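Local coordinates for exodeoxyribonuclease (Neisseria meningitidis, PDB 2JC5), which probably cleaves DNA at abasic sites as a magnesium- or manganese-dependent repair endonuclease of the DNase I-like superfamily, at residues 97-102 against 140-145; 230-235 against 254-259. All blocks are in the same frame, centred on the assembly; numbering follows the deposited sequence.

Interaction 1 of 2, residues 97-102 against 140-145; sequences RCDFGR and EGRDIV
Arg97 and Glu140 meet tip to tip in a bidentate salt bridge, part of a network of Arg97, Asp99, Glu140 and Arg142 at the end of one sheet of the DNase I-like fold. NH1 of Arg97 donates a hydrogen to Glu140 OE2 and NH2 one to Glu140 OE1, each at 2.9 Å; both bonds are nearly straight and use syn lone pairs, with the two planes 7° apart. CG is anti to the backbone N (chi1 173°) and the chain stays extended on to NE, so arginine's length carries NH1 and NH2 out to the glutamate. Its NE binds Asp99 OD1, 2.9 Å away, and the two carboxylates, whose bonded oxygens lie near its plane, fix the guanidinium's rotation. Asp99 OD1 also bonds Ser104 OG, shared with NH2 of both Arg97 and Arg142, while Asn79 satisfies Asp99 OD2.

The Arg142 chain bends at chi3 (54°), and its NH2 reaches Gly101 O at 2.8 Å. Its salt bridges are long: NH2 to Asp99 OD1 3.9 Å, the oxygen well out of the guanidinium plane, and NE to Glu140 OE1 3.7 Å. The acids probably offset the like-charge approach of Arg142 NE to Arg97 NH2, 3.6 Å. CG of Arg142 sits over one face of the Arg102 guanidinium, toward its rim near NH1. One water joins Arg102 NH1 to Arg142 NH1; two link Arg102 to Glu140 O. Asp143 N donates to Arg102 O at 2.9 Å.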
loop_
_atom_site.group_PDB
_atom_site.type_symbol
_atom_site.label_atom_id
_atom_site.label_comp_id
_atom_site.label_asym_id
_atom_site.label_seq_id
_atom_site.Cartn_x
_atom_site.Cartn_y
_atom_site.Cartn_z
ATOM N N ARG A 97 11.029 3.257 2.419
ATOM C CA ARG A 97 10.766 3.572 3.824
ATOM C C ARG A 97 11.264 4.967 4.139
ATOM O O ARG A 97 12.411 5.290 3.847
ATOM C CB ARG A 97 11.483 2.582 4.726
ATOM C CG ARG A 97 11.402 2.919 6.202
ATOM C CD ARG A 97 12.040 1.870 7.072
ATOM N NE ARG A 97 12.105 2.312 8.466
ATOM C CZ ARG A 97 12.339 1.523 9.511
ATOM N NH1 ARG A 97 12.529 0.223 9.372
ATOM N NH2 ARG A 97 12.357 2.044 10.731
ATOM N N CYS A 98 10.409 5.773 4.751
ATOM C CA CYS A 98 10.781 7.117 5.200
ATOM C C CYS A 98 10.581 7.248 6.696
ATOM O O CYS A 98 9.530 6.885 7.225
ATOM C CB CYS A 98 9.965 8.161 4.464
ATOM S SG CYS A 98 10.391 8.290 2.735
ATOM N N ASP A 99 11.609 7.764 7.371
ATOM C CA ASP A 99 11.606 7.957 8.821
ATOM C C ASP A 99 11.490 9.440 9.185
ATOM O O ASP A 99 12.133 10.306 8.574
ATOM C CB ASP A 99 12.901 7.419 9.443
ATOM C CG ASP A 99 13.115 5.944 9.222
ATOM O OD1 ASP A 99 12.144 5.222 8.909
ATOM O OD2 ASP A 99 14.283 5.521 9.361
ATOM N N PHE A 100 10.665 9.711 10.188
ATOM C CA PHE A 100 10.453 11.049 10.718
ATOM C C PHE A 100 10.521 10.927 12.232
ATOM O O PHE A 100 9.535 10.559 12.875
ATOM C CB PHE A 100 9.083 11.598 10.328
ATOM C CG PHE A 100 8.753 11.463 8.870
ATOM C CD1 PHE A 100 8.211 10.287 8.382
ATOM C CD2 PHE A 100 8.961 12.519 7.982
ATOM C CE1 PHE A 100 7.895 10.145 7.023
ATOM C CE2 PHE A 100 8.638 12.393 6.637
ATOM C CZ PHE A 100 8.096 11.224 6.154
ATOM N N GLY A 101 11.688 11.180 12.812
ATOM C CA GLY A 101 11.873 10.892 14.219
ATOM C C GLY A 101 11.599 9.417 14.455
ATOM O O GLY A 101 12.152 8.570 13.763
ATOM N N ARG A 102 10.674 9.119 15.361
ATOM C CA ARG A 102 10.332 7.747 15.700
ATOM C C ARG A 102 9.211 7.140 14.852
ATOM O O ARG A 102 8.806 6.015 15.111
ATOM C CB ARG A 102 9.990 7.675 17.182
ATOM C CG ARG A 102 11.206 7.909 18.076
ATOM C CD ARG A 102 12.148 6.710 18.074
ATOM N NE ARG A 102 11.542 5.620 18.835
ATOM C CZ ARG A 102 12.111 4.436 19.046
ATOM N NH1 ARG A 102 13.261 4.129 18.470
ATOM N NH2 ARG A 102 11.477 3.535 19.768
ATOM N N GLU A 140 11.528 -3.151 16.524
ATOM C CA GLU A 140 12.239 -1.875 16.690
ATOM C C GLU A 140 11.676 -1.035 17.843
ATOM O O GLU A 140 12.391 -0.225 18.431
ATOM C CB GLU A 140 12.191 -1.041 15.410
ATOM C CG GLU A 140 12.959 -1.623 14.220
ATOM C CD GLU A 140 12.890 -0.743 12.975
ATOM O OE1 GLU A 140 12.797 0.485 13.129
ATOM O OE2 GLU A 140 12.941 -1.273 11.837
ATOM N N GLY A 141 10.386 -1.197 18.137
ATOM C CA GLY A 141 9.728 -0.401 19.165
ATOM C C GLY A 141 9.360 1.008 18.739
ATOM O O GLY A 141 8.979 1.824 19.572
ATOM N N ARG A 142 9.486 1.273 17.440
ATOM C CA ARG A 142 9.147 2.556 16.829
ATOM C C ARG A 142 7.702 2.509 16.325
ATOM O O ARG A 142 7.053 1.453 16.316
ATOM C CB ARG A 142 10.051 2.796 15.610
ATOM C CG ARG A 142 11.507 3.014 15.916
ATOM C CD ARG A 142 12.313 3.029 14.627
ATOM N NE ARG A 142 11.780 3.994 13.692
ATOM C CZ ARG A 142 12.165 5.249 13.588
ATOM N NH1 ARG A 142 13.141 5.729 14.349
ATOM N NH2 ARG A 142 11.564 6.027 12.725
ATOM N N ASP A 143 7.216 3.655 15.874
ATOM C CA ASP A 143 5.874 3.750 15.319
ATOM C C ASP A 143 5.963 3.562 13.823
ATOM O O ASP A 143 6.597 4.347 13.151
ATOM C CB ASP A 143 5.303 5.103 15.653
ATOM C CG ASP A 143 5.268 5.358 17.131
ATOM O OD1 ASP A 143 4.775 4.487 17.887
ATOM O OD2 ASP A 143 5.760 6.437 17.553
ATOM N N ILE A 144 5.322 2.528 13.294
ATOM C CA ILE A 144 5.473 2.202 11.872
ATOM C C ILE A 144 4.136 1.937 11.212
ATOM O O ILE A 144 3.282 1.229 11.771
ATOM C CB ILE A 144 6.393 0.980 11.655
ATOM C CG1 ILE A 144 7.723 1.170 12.382
ATOM C CG2 ILE A 144 6.633 0.755 10.141
ATOM C CD1 ILE A 144 8.666 0.012 12.265
ATOM N N VAL A 145 3.952 2.524 10.030
ATOM C CA VAL A 145 2.821 2.218 9.164
ATOM C C VAL A 145 3.377 1.635 7.874
ATOM O O VAL A 145 4.124 2.315 7.174
ATOM C CB VAL A 145 1.973 3.459 8.849
ATOM C CG1 VAL A 145 0.737 3.079 7.996
ATOM C CG2 VAL A 145 1.531 4.136 10.152
HETATM O O HOH W 1 14.929 5.588 16.518
HETATM O O HOH W 2 12.870 1.223 20.830
HETATM O O HOH W 3 14.281 1.385 17.464
#

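Interaction 2 of 2, residues 230-235 against 254-259; sequences AAKAVS and YDYAAE
Lys232 and Asp255 are joined through their backbones: Asp255 N donates to Lys232 O at 2.8 Å in a nearly straight bond (177°), although the nitrogen stands above the carbonyl plane. The same oxygen receives a CA-H contact from Tyr254. Ala233 pairs with Tyr254 as an antiparallel, non-hydrogen-bonded pair, with CA atoms 4.2 Å apart. A small residue suits Ala233, because its CB lies beside the Tyr254 ring, 4.0 Å from CD2 of that tyrosine.

The lysine side chain crosses that of Tyr256 obliquely, its CD at the edge of the ring, 4.0 Å from Tyr256 CD1. A bend at chi4 (-55°) turns NZ of Lys232 toward a water, which donates to Asp255 O. Val234 CG1 touches Asp255 CB, and both side chains also rest on Met1.

Farther out, Met191 of helix 191-195 packs against Ala233 and Tyr254. The buried Tyr254 ring carries its hydroxyl to Gln223 OE1, which satisfies that polar end. A type I turn from Ala230 to Ala233 leads into strand 233-238, while Asp255 centres an inverse gamma turn just beyond strand 250-254. Together they make the end of an antiparallel strand pair at the margin of a mixed sheet in the DNase I-like fold.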
loop_
_atom_site.group_PDB
_atom_site.type_symbol
_atom_site.label_atom_id
_atom_site.label_comp_id
_atom_site.label_asym_id
_atom_site.label_seq_id
_atom_site.Cartn_x
_atom_site.Cartn_y
_atom_site.Cartn_z
ATOM N N ALA A 230 -1.441 2.227 16.419
ATOM C CA ALA A 230 -2.763 1.698 16.056
ATOM C C ALA A 230 -3.827 2.226 17.018
ATOM O O ALA A 230 -4.930 2.543 16.603
ATOM C CB ALA A 230 -2.763 0.183 16.032
ATOM N N ALA A 231 -3.474 2.312 18.300
ATOM C CA ALA A 231 -4.383 2.845 19.335
ATOM C C ALA A 231 -4.677 4.334 19.169
ATOM O O ALA A 231 -5.570 4.858 19.827
ATOM C CB ALA A 231 -3.800 2.603 20.729
ATOM N N LYS A 232 -3.928 5.002 18.306
ATOM C CA LYS A 232 -4.101 6.417 18.012
ATOM C C LYS A 232 -4.935 6.680 16.748
ATOM O O LYS A 232 -5.292 7.819 16.465
ATOM C CB LYS A 232 -2.728 7.098 17.923
ATOM C CG LYS A 232 -2.036 7.068 19.282
ATOM C CD LYS A 232 -0.722 7.777 19.362
ATOM C CE LYS A 232 -0.332 7.987 20.847
ATOM N NZ LYS A 232 -1.364 8.703 21.713
ATOM N N ALA A 233 -5.250 5.634 15.988
ATOM C CA ALA A 233 -6.091 5.770 14.795
ATOM C C ALA A 233 -7.488 6.192 15.203
ATOM O O ALA A 233 -8.104 5.535 16.035
ATOM C CB ALA A 233 -6.159 4.446 14.028
ATOM N N VAL A 234 -7.982 7.270 14.599
ATOM C CA VAL A 234 -9.312 7.801 14.926
ATOM C C VAL A 234 -10.394 7.556 13.864
ATOM O O VAL A 234 -11.581 7.483 14.176
ATOM C CB VAL A 234 -9.263 9.298 15.294
ATOM C CG1 VAL A 234 -8.471 9.499 16.583
ATOM C CG2 VAL A 234 -8.692 10.133 14.175
ATOM N N SER A 235 -9.992 7.410 12.610
ATOM C CA SER A 235 -10.934 7.151 11.546
ATOM C C SER A 235 -10.224 6.738 10.281
ATOM O O SER A 235 -9.021 6.905 10.139
ATOM C CB SER A 235 -11.790 8.381 11.277
ATOM O OG SER A 235 -11.019 9.353 10.640
ATOM N N TYR A 254 -4.579 9.527 12.156
ATOM C CA TYR A 254 -3.983 9.139 13.424
ATOM C C TYR A 254 -3.801 10.361 14.316
ATOM O O TYR A 254 -3.364 11.407 13.868
ATOM C CB TYR A 254 -2.603 8.513 13.190
ATOM C CG TYR A 254 -2.620 7.286 12.304
ATOM C CD1 TYR A 254 -2.492 7.406 10.922
ATOM C CD2 TYR A 254 -2.719 6.011 12.849
ATOM C CE1 TYR A 254 -2.508 6.287 10.106
ATOM C CE2 TYR A 254 -2.728 4.893 12.049
ATOM C CZ TYR A 254 -2.628 5.027 10.680
ATOM O OH TYR A 254 -2.647 3.919 9.868
ATOM N N ASP A 255 -4.145 10.220 15.591
ATOM C CA ASP A 255 -3.890 11.277 16.573
ATOM C C ASP A 255 -2.440 11.158 17.010
ATOM O O ASP A 255 -2.144 10.584 18.054
ATOM C CB ASP A 255 -4.837 11.125 17.749
ATOM C CG ASP A 255 -4.650 12.186 18.786
ATOM O OD1 ASP A 255 -3.976 13.181 18.473
ATOM O OD2 ASP A 255 -5.188 12.020 19.906
ATOM N N TYR A 256 -1.546 11.692 16.180
ATOM C CA TYR A 256 -0.108 11.461 16.298
ATOM C C TYR A 256 0.687 12.563 15.604
ATOM O O TYR A 256 0.261 13.107 14.587
ATOM C CB TYR A 256 0.244 10.118 15.680
ATOM C CG TYR A 256 1.688 9.714 15.792
ATOM C CD1 TYR A 256 2.154 8.995 16.882
ATOM C CD2 TYR A 256 2.599 10.063 14.807
ATOM C CE1 TYR A 256 3.485 8.617 16.980
ATOM C CE2 TYR A 256 3.906 9.679 14.894
ATOM C CZ TYR A 256 4.354 8.959 15.985
ATOM O OH TYR A 256 5.687 8.594 16.062
ATOM N N ALA A 257 1.824 12.901 16.204
ATOM C CA ALA A 257 2.864 13.708 15.577
ATOM C C ALA A 257 4.228 13.192 16.000
ATOM O O ALA A 257 4.371 12.601 17.071
ATOM C CB ALA A 257 2.707 15.163 15.968
ATOM N N ALA A 258 5.227 13.433 15.156
ATOM C CA ALA A 258 6.575 12.943 15.400
ATOM C C ALA A 258 7.411 13.888 16.260
ATOM O O ALA A 258 8.575 13.633 16.510
ATOM C CB ALA A 258 7.266 12.640 14.069
ATOM N N GLU A 259 6.799 14.975 16.702
ATOM C CA GLU A 259 7.422 15.921 17.633
ATOM C C GLU A 259 6.353 16.441 18.577
ATOM O O GLU A 259 6.639 17.252 19.467
ATOM C CB GLU A 259 8.050 17.087 16.879
ATOM C CG GLU A 259 7.083 17.889 16.071
ATOM C CD GLU A 259 7.717 19.116 15.436
ATOM O OE1 GLU A 259 8.751 18.963 14.744
ATOM O OE2 GLU A 259 7.171 20.229 15.625
ATOM O OXT GLU A 259 5.192 16.033 18.423
HETATM O O HOH W 4 -1.465 11.054 20.664
#

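Overall arrangement
From the N terminus, strand 95-100 turns at Gly101 and Arg102 into strand 103-109, and the chain then passes through helix 117-139 before interaction 1 closes this excursion at 140-145. Interaction 2 opens later, after helix 227-230, and closes a shorter, strand-containing excursion when strand 250-254 ends. The two loops therefore follow in series, neither nested nor crossed. Interaction 1 belongs to the seven-stranded sheet and interaction 2 to the margin of the six-stranded one, their centres about 13 Å apart. The C-terminal segment joins them: Asp143 OD2 and Tyr256 OH form a probable hydrogen bond of 2.6 Å, while Ala258 CB packs against Phe100 O.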